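Side-chain contacts in hypothetical protein PAE2754 (Pyrobaculum aerophilum, PDB 1V8P), which is a PIN-domain nuclease that slowly degrades single-stranded DNA from its ends and probably acts as the magnesium-dependent ribonuclease toxin of a toxin-antitoxin pair: residues A42-D45 with K46-H50; L105-A108 with V109-L113. The protein carries 1 engineered substitution. One frame throughout, in Å; residues are numbered along the deposited sequence.

Contact 1: A42-D45 with K46-H50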
ATOM      1  N   ALA C  42      22.150   2.046  10.427  1.00 46.35           N
ATOM      2  CA  ALA C  42      23.217   3.048  10.422  1.00 47.76           C
ATOM      3  C   ALA C  42      23.830   3.249  11.809  1.00 49.55           C
ATOM      4  O   ALA C  42      24.423   4.293  12.086  1.00 50.81           O
ATOM      5  CB  ALA C  42      22.675   4.380   9.902  1.00 45.87           C
ATOM      6  N   HIS C  43      23.685   2.255  12.676  1.00 51.07           N
ATOM      7  CA  HIS C  43      24.226   2.337  14.027  1.00 52.88           C
ATOM      8  C   HIS C  43      24.769   0.979  14.440  1.00 53.47           C
ATOM      9  O   HIS C  43      24.725   0.623  15.614  1.00 54.24           O
ATOM     10  CB  HIS C  43      23.135   2.759  15.019  1.00 54.03           C
ATOM     11  CG  HIS C  43      22.635   4.157  14.823  1.00 54.87           C
ATOM     12  ND1 HIS C  43      23.371   5.268  15.176  1.00 55.38           N
ATOM     13  CD2 HIS C  43      21.466   4.623  14.320  1.00 54.38           C
ATOM     14  CE1 HIS C  43      22.674   6.358  14.900  1.00 54.53           C
ATOM     15  NE2 HIS C  43      21.515   5.993  14.380  1.00 53.45           N
ATOM     16  N   TYR C  44      25.273   0.228  13.464  1.00 55.14           N
ATOM     17  CA  TYR C  44      25.829  -1.106  13.692  1.00 56.53           C
ATOM     18  C   TYR C  44      26.585  -1.244  15.016  1.00 56.89           C
ATOM     19  O   TYR C  44      26.217  -2.048  15.868  1.00 56.79           O
ATOM     20  CB  TYR C  44      26.780  -1.470  12.555  1.00 57.92           C
ATOM     21  CG  TYR C  44      26.983  -2.961  12.369  1.00 61.07           C
ATOM     22  CD1 TYR C  44      26.016  -3.740  11.721  1.00 62.62           C
ATOM     23  CD2 TYR C  44      28.149  -3.593  12.809  1.00 61.77           C
ATOM     24  CE1 TYR C  44      26.209  -5.115  11.509  1.00 63.74           C
ATOM     25  CE2 TYR C  44      28.354  -4.969  12.604  1.00 62.89           C
ATOM     26  CZ  TYR C  44      27.381  -5.720  11.951  1.00 64.43           C
ATOM     27  OH  TYR C  44      27.569  -7.065  11.714  1.00 64.75           O
ATOM     28  N   ASP C  45      27.648  -0.455  15.171  1.00 58.01           N
ATOM     29  CA  ASP C  45      28.501  -0.489  16.362  1.00 58.43           C
ATOM     30  C   ASP C  45      27.800  -0.455  17.717  1.00 57.86           C
ATOM     31  O   ASP C  45      28.117  -1.235  18.616  1.00 58.51           O
ATOM     32  CB  ASP C  45      29.522   0.657  16.315  1.00 59.51           C
ATOM     33  CG  ASP C  45      30.496   0.528  15.153  1.00 61.10           C
ATOM     34  OD1 ASP C  45      30.961  -0.604  14.893  1.00 60.50           O
ATOM     35  OD2 ASP C  45      30.804   1.558  14.507  1.00 63.05           O
ATOM     36  N   LYS C  46      26.845   0.453  17.855  1.00 56.48           N
ATOM     37  CA  LYS C  46      26.115   0.626  19.101  1.00 53.95           C
ATOM     38  C   LYS C  46      25.284  -0.579  19.564  1.00 52.29           C
ATOM     39  O   LYS C  46      24.905  -0.656  20.740  1.00 52.41           O
ATOM     40  CB  LYS C  46      25.230   1.879  18.989  1.00 53.62           C
ATOM     41  CG  LYS C  46      25.996   3.104  18.492  1.00 54.29           C
ATOM     42  CD  LYS C  46      25.229   4.398  18.740  1.00 57.48           C
ATOM     43  CE  LYS C  46      26.061   5.631  18.383  1.00 57.15           C
ATOM     44  NZ  LYS C  46      26.306   5.736  16.912  1.00 59.11           N
ATOM     45  N   TRP C  47      25.009  -1.525  18.669  1.00 49.03           N
ATOM     46  CA  TRP C  47      24.208  -2.683  19.059  1.00 46.86           C
ATOM     47  C   TRP C  47      24.738  -4.059  18.637  1.00 47.42           C
ATOM     48  O   TRP C  47      24.286  -5.086  19.158  1.00 46.66           O
ATOM     49  CB  TRP C  47      22.766  -2.525  18.554  1.00 44.31           C
ATOM     50  CG  TRP C  47      22.639  -2.320  17.067  1.00 42.22           C
ATOM     51  CD1 TRP C  47      22.585  -1.123  16.398  1.00 42.03           C
ATOM     52  CD2 TRP C  47      22.578  -3.340  16.064  1.00 40.19           C
ATOM     53  NE1 TRP C  47      22.496  -1.340  15.041  1.00 39.73           N
ATOM     54  CE2 TRP C  47      22.489  -2.689  14.808  1.00 40.23           C
ATOM     55  CE3 TRP C  47      22.591  -4.741  16.102  1.00 40.53           C
ATOM     56  CZ2 TRP C  47      22.413  -3.394  13.601  1.00 39.85           C
ATOM     57  CZ3 TRP C  47      22.517  -5.445  14.901  1.00 40.31           C
ATOM     58  CH2 TRP C  47      22.429  -4.766  13.665  1.00 39.95           C
ATOM     59  N   ILE C  48      25.696  -4.088  17.714  1.00 46.96           N
ATOM     60  CA  ILE C  48      26.244  -5.352  17.246  1.00 47.31           C
ATOM     61  C   ILE C  48      26.614  -6.314  18.381  1.00 48.50           C
ATOM     62  O   ILE C  48      26.265  -7.495  18.335  1.00 48.83           O
ATOM     63  CB  ILE C  48      27.475  -5.119  16.337  1.00 48.18           C
ATOM     64  CG1 ILE C  48      27.883  -6.426  15.652  1.00 47.67           C
ATOM     65  CG2 ILE C  48      28.636  -4.581  17.150  1.00 48.53           C
ATOM     66  CD1 ILE C  48      26.769  -7.074  14.834  1.00 47.77           C
ATOM     67  N   LYS C  49      27.298  -5.821  19.411  1.00 49.33           N
ATOM     68  CA  LYS C  49      27.695  -6.679  20.528  1.00 49.53           C
ATOM     69  C   LYS C  49      26.544  -7.053  21.450  1.00 49.81           C
ATOM     70  O   LYS C  49      26.761  -7.665  22.495  1.00 50.40           O
ATOM     71  CB  LYS C  49      28.792  -6.013  21.354  1.00 50.82           C
ATOM     72  CG  LYS C  49      30.111  -5.864  20.634  1.00 53.40           C
ATOM     73  CD  LYS C  49      31.240  -5.588  21.625  1.00 56.33           C
ATOM     74  CE  LYS C  49      32.566  -5.339  20.919  1.00 57.40           C
ATOM     75  NZ  LYS C  49      32.511  -4.100  20.081  1.00 57.58           N
ATOM     76  N   HIS C  50      25.324  -6.673  21.071  1.00 49.84           N
ATOM     77  CA  HIS C  50      24.133  -6.983  21.865  1.00 48.98           C
ATOM     78  C   HIS C  50      23.175  -7.816  21.017  1.00 49.22           C
ATOM     79  O   HIS C  50      22.128  -8.260  21.488  1.00 50.44           O
ATOM     80  CB  HIS C  50      23.425  -5.694  22.300  1.00 49.31           C
ATOM     81  CG  HIS C  50      24.182  -4.887  23.310  1.00 48.72           C
ATOM     82  ND1 HIS C  50      24.242  -5.228  24.647  1.00 49.18           N
ATOM     83  CD2 HIS C  50      24.916  -3.757  23.179  1.00 48.75           C
ATOM     84  CE1 HIS C  50      24.977  -4.342  25.294  1.00 48.02           C
ATOM     85  NE2 HIS C  50      25.400  -3.439  24.427  1.00 48.59           N
TER
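Tyr44 meets the indole of Trp47 near its CD1 and the side chain of Ile48 near its CD2 and CE2, both on the same side of the phenol plane. Its CG stands anti to the backbone N (chi1 -157°), a setting that carries the phenol forward alongside the next residues of the chain. Tyr44 CD1 approaches Trp47 CZ2 at 4.1 Å, and the two ring planes are inclined at 60°. The phenol and the isoleucine cross at a slant. Ile48 CB sits 4.3 Å from the centroid of the Tyr44 ring in an off-centre CH-pi contact, while CG1 and CD1 run on beside the CE2 and CZ end.

These side chains belong to the short, weakly bonded helix 44-48 of the PIN domain, which follows helix 34-40 in the chain. Tyr44 O receives two N-H groups here: Ile48 N at 2.8 Å in the usual helical manner, and Trp47 N at 3.1 Å from well above the carbonyl plane. The same oxygen lies over one face of the indole, offset toward its rim. Trp47 is the buried member of the group. Its CG lies between the backbone N and the carbonyl carbon (chi1 57°), a setting that leaves the indole beside His43 and Tyr44, with NE1 hydrogen-bonded to Leu40 O. The ring also meets Phe93 and touches Leu155 of helix 148-156.

His43 and Lys46, earlier in the turn, converge. The lysine chain runs extended until chi4, where it bends and brings NZ to the edge of the imidazole, near the ring plane, for a weak hydrogen bond to His43 ND1 at 3.4 Å. Lys46 also touches Leu152 of helix 148-156.

Contact 2: L105-A108 with V109-L113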
ATOM      1  N   LEU C 105      -4.956 -11.207  13.616  1.00 38.29           N
ATOM      2  CA  LEU C 105      -6.083 -10.528  12.981  1.00 39.46           C
ATOM      3  C   LEU C 105      -6.920  -9.860  14.051  1.00 40.04           C
ATOM      4  O   LEU C 105      -7.379  -8.728  13.882  1.00 40.53           O
ATOM      5  CB  LEU C 105      -6.963 -11.512  12.212  1.00 39.72           C
ATOM      6  CG  LEU C 105      -7.704 -11.002  10.970  1.00 40.45           C
ATOM      7  CD1 LEU C 105      -8.983 -11.812  10.826  1.00 40.93           C
ATOM      8  CD2 LEU C 105      -8.016  -9.516  11.053  1.00 38.20           C
ATOM      9  N   ARG C 106      -7.109 -10.554  15.167  1.00 41.45           N
ATOM     10  CA  ARG C 106      -7.909  -9.989  16.232  1.00 42.57           C
ATOM     11  C   ARG C 106      -7.261  -8.742  16.804  1.00 41.13           C
ATOM     12  O   ARG C 106      -7.947  -7.745  17.033  1.00 40.98           O
ATOM     13  CB  ARG C 106      -8.166 -11.004  17.343  1.00 45.68           C
ATOM     14  CG  ARG C 106      -9.293 -10.542  18.253  1.00 50.52           C
ATOM     15  CD  ARG C 106      -9.737 -11.603  19.208  1.00 54.91           C
ATOM     16  NE  ARG C 106      -8.672 -11.962  20.131  1.00 59.89           N
ATOM     17  CZ  ARG C 106      -8.859 -12.696  21.222  1.00 62.77           C
ATOM     18  NH1 ARG C 106     -10.076 -13.144  21.521  1.00 62.91           N
ATOM     19  NH2 ARG C 106      -7.828 -12.980  22.014  1.00 64.09           N
ATOM     20  N   VAL C 107      -5.948  -8.790  17.037  1.00 39.20           N
ATOM     21  CA  VAL C 107      -5.238  -7.621  17.560  1.00 36.62           C
ATOM     22  C   VAL C 107      -5.358  -6.485  16.559  1.00 35.91           C
ATOM     23  O   VAL C 107      -5.521  -5.329  16.938  1.00 35.64           O
ATOM     24  CB  VAL C 107      -3.734  -7.922  17.829  1.00 37.37           C
ATOM     25  CG1 VAL C 107      -2.941  -6.607  17.952  1.00 35.24           C
ATOM     26  CG2 VAL C 107      -3.588  -8.739  19.121  1.00 33.81           C
ATOM     27  N   ALA C 108      -5.287  -6.829  15.276  1.00 35.74           N
ATOM     28  CA  ALA C 108      -5.401  -5.852  14.200  1.00 35.86           C
ATOM     29  C   ALA C 108      -6.723  -5.106  14.306  1.00 35.63           C
ATOM     30  O   ALA C 108      -6.763  -3.889  14.351  1.00 36.34           O
ATOM     31  CB  ALA C 108      -5.319  -6.557  12.840  1.00 35.38           C
ATOM     32  N   VAL C 109      -7.808  -5.866  14.332  1.00 37.68           N
ATOM     33  CA  VAL C 109      -9.150  -5.315  14.424  1.00 37.87           C
ATOM     34  C   VAL C 109      -9.362  -4.512  15.708  1.00 38.99           C
ATOM     35  O   VAL C 109      -9.868  -3.388  15.676  1.00 39.11           O
ATOM     36  CB  VAL C 109     -10.198  -6.452  14.369  1.00 38.58           C
ATOM     37  CG1 VAL C 109     -11.595  -5.888  14.510  1.00 38.96           C
ATOM     38  CG2 VAL C 109     -10.058  -7.225  13.063  1.00 37.51           C
ATOM     39  N   GLU C 110      -8.963  -5.090  16.835  1.00 39.35           N
ATOM     40  CA  GLU C 110      -9.139  -4.450  18.139  1.00 40.09           C
ATOM     41  C   GLU C 110      -8.440  -3.122  18.344  1.00 40.10           C
ATOM     42  O   GLU C 110      -9.052  -2.179  18.842  1.00 40.45           O
ATOM     43  CB  GLU C 110      -8.718  -5.399  19.252  1.00 39.65           C
ATOM     44  CG  GLU C 110      -9.755  -6.445  19.572  1.00 41.96           C
ATOM     45  CD  GLU C 110      -9.196  -7.585  20.399  1.00 44.40           C
ATOM     46  OE1 GLU C 110      -9.974  -8.510  20.714  1.00 43.58           O
ATOM     47  OE2 GLU C 110      -7.982  -7.560  20.722  1.00 45.85           O
ATOM     48  N   ARG C 111      -7.164  -3.035  17.970  1.00 39.43           N
ATOM     49  CA  ARG C 111      -6.420  -1.793  18.158  1.00 36.47           C
ATOM     50  C   ARG C 111      -6.365  -0.900  16.918  1.00 36.48           C
ATOM     51  O   ARG C 111      -5.728   0.156  16.931  1.00 38.19           O
ATOM     52  CB  ARG C 111      -5.012  -2.123  18.632  1.00 35.15           C
ATOM     53  CG  ARG C 111      -5.001  -3.250  19.656  1.00 33.40           C
ATOM     54  CD  ARG C 111      -3.624  -3.525  20.206  1.00 31.82           C
ATOM     55  NE  ARG C 111      -3.634  -4.651  21.135  1.00 31.60           N
ATOM     56  CZ  ARG C 111      -2.582  -5.030  21.852  1.00 32.66           C
ATOM     57  NH1 ARG C 111      -1.428  -4.367  21.745  1.00 31.56           N
ATOM     58  NH2 ARG C 111      -2.678  -6.066  22.676  1.00 32.37           N
ATOM     59  N   GLY C 112      -7.047  -1.301  15.849  1.00 34.75           N
ATOM     60  CA  GLY C 112      -7.014  -0.493  14.645  1.00 35.50           C
ATOM     61  C   GLY C 112      -5.608  -0.380  14.062  1.00 35.99           C
ATOM     62  O   GLY C 112      -5.072   0.712  13.888  1.00 34.59           O
ATOM     63  N   LEU C 113      -5.008  -1.529  13.777  1.00 34.75           N
ATOM     64  CA  LEU C 113      -3.682  -1.596  13.196  1.00 34.87           C
ATOM     65  C   LEU C 113      -3.779  -2.425  11.929  1.00 35.37           C
ATOM     66  O   LEU C 113      -4.756  -3.147  11.726  1.00 36.77           O
ATOM     67  CB  LEU C 113      -2.718  -2.300  14.140  1.00 34.17           C
ATOM     68  CG  LEU C 113      -2.249  -1.607  15.409  1.00 34.21           C
ATOM     69  CD1 LEU C 113      -1.558  -2.626  16.287  1.00 31.75           C
ATOM     70  CD2 LEU C 113      -1.318  -0.456  15.052  1.00 33.88           C
TER
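Arg106 CG overlaps the carboxylate of Glu110 one helical turn on, lying 3.3 Å from Glu110 OE1. The two side chains run side by side and point the same way, with guanidinium and carboxylate planes 27° apart. Arg106 has CG anti to the backbone N (chi1 -165°) and bends at chi3; its NE remains 3.7 Å from Glu110 OE1, a long salt bridge of charge alone, with the oxygen displaced far from the guanidinium plane.

The next pair along the helix, Val107 and Arg111, meets differently. The arginine is extended from CG to NE and crosses the valine obliquely, placing Val107 CG1 over one face of its guanidinium, 3.8 Å from Arg111 NE. The far end of the group forms a salt bridge with Glu125 on helix 115-127, against which Val107 also packs through Ala118 and Tyr122. On another side of the helix, Leu105 CD2 touches Val109 CG2 at 3.7 Å, and Trp79 of the second subunit lies against both Val109 and Arg106.

Regular backbone bonds join Leu105, Arg106 and Val107 to the residues four places ahead. The pattern then changes: Leu113 N bonds to Ala108 O at 3.0 Å, in the carbonyl plane and on a lone pair, while Gly112 takes a positive phi of 62°. This wider closure and the left-handed glycine are features of a Schellman-type C-terminal cap. Beyond it, the buried side chain of Leu113 comes about 4 Å from that of Asp117, a predicted magnesium ligand.

The two arginines are thus held in unlike ways: Arg106 probably gains from Glu110 a general electrostatic attraction plus aliphatic overlap, whereas Arg111 combines apolar cover from Val107 with a salt bridge to the neighbouring helix.

From the N terminus the chain passes strand 30-32 and helix 34-40 before contact 1 closes the turn at 42-50, just ahead of strand 54-56. It then runs through helices 58-73 and 79-91 and strand 94-95 to reach contact 2 at 105-113, near the end of helix 101-111. The contacts are in series, neither nested nor crossed, and lie on opposite sides of the chain's centre, with their own centres 32 Å apart. Contact 1 joins helix 44-48 to the C-terminal helix 148-156; contact 2 joins helix 101-111 to helix 115-127 and, through Leu105, Arg106, Ala108 and Val109, to the second subunit of the tetramer.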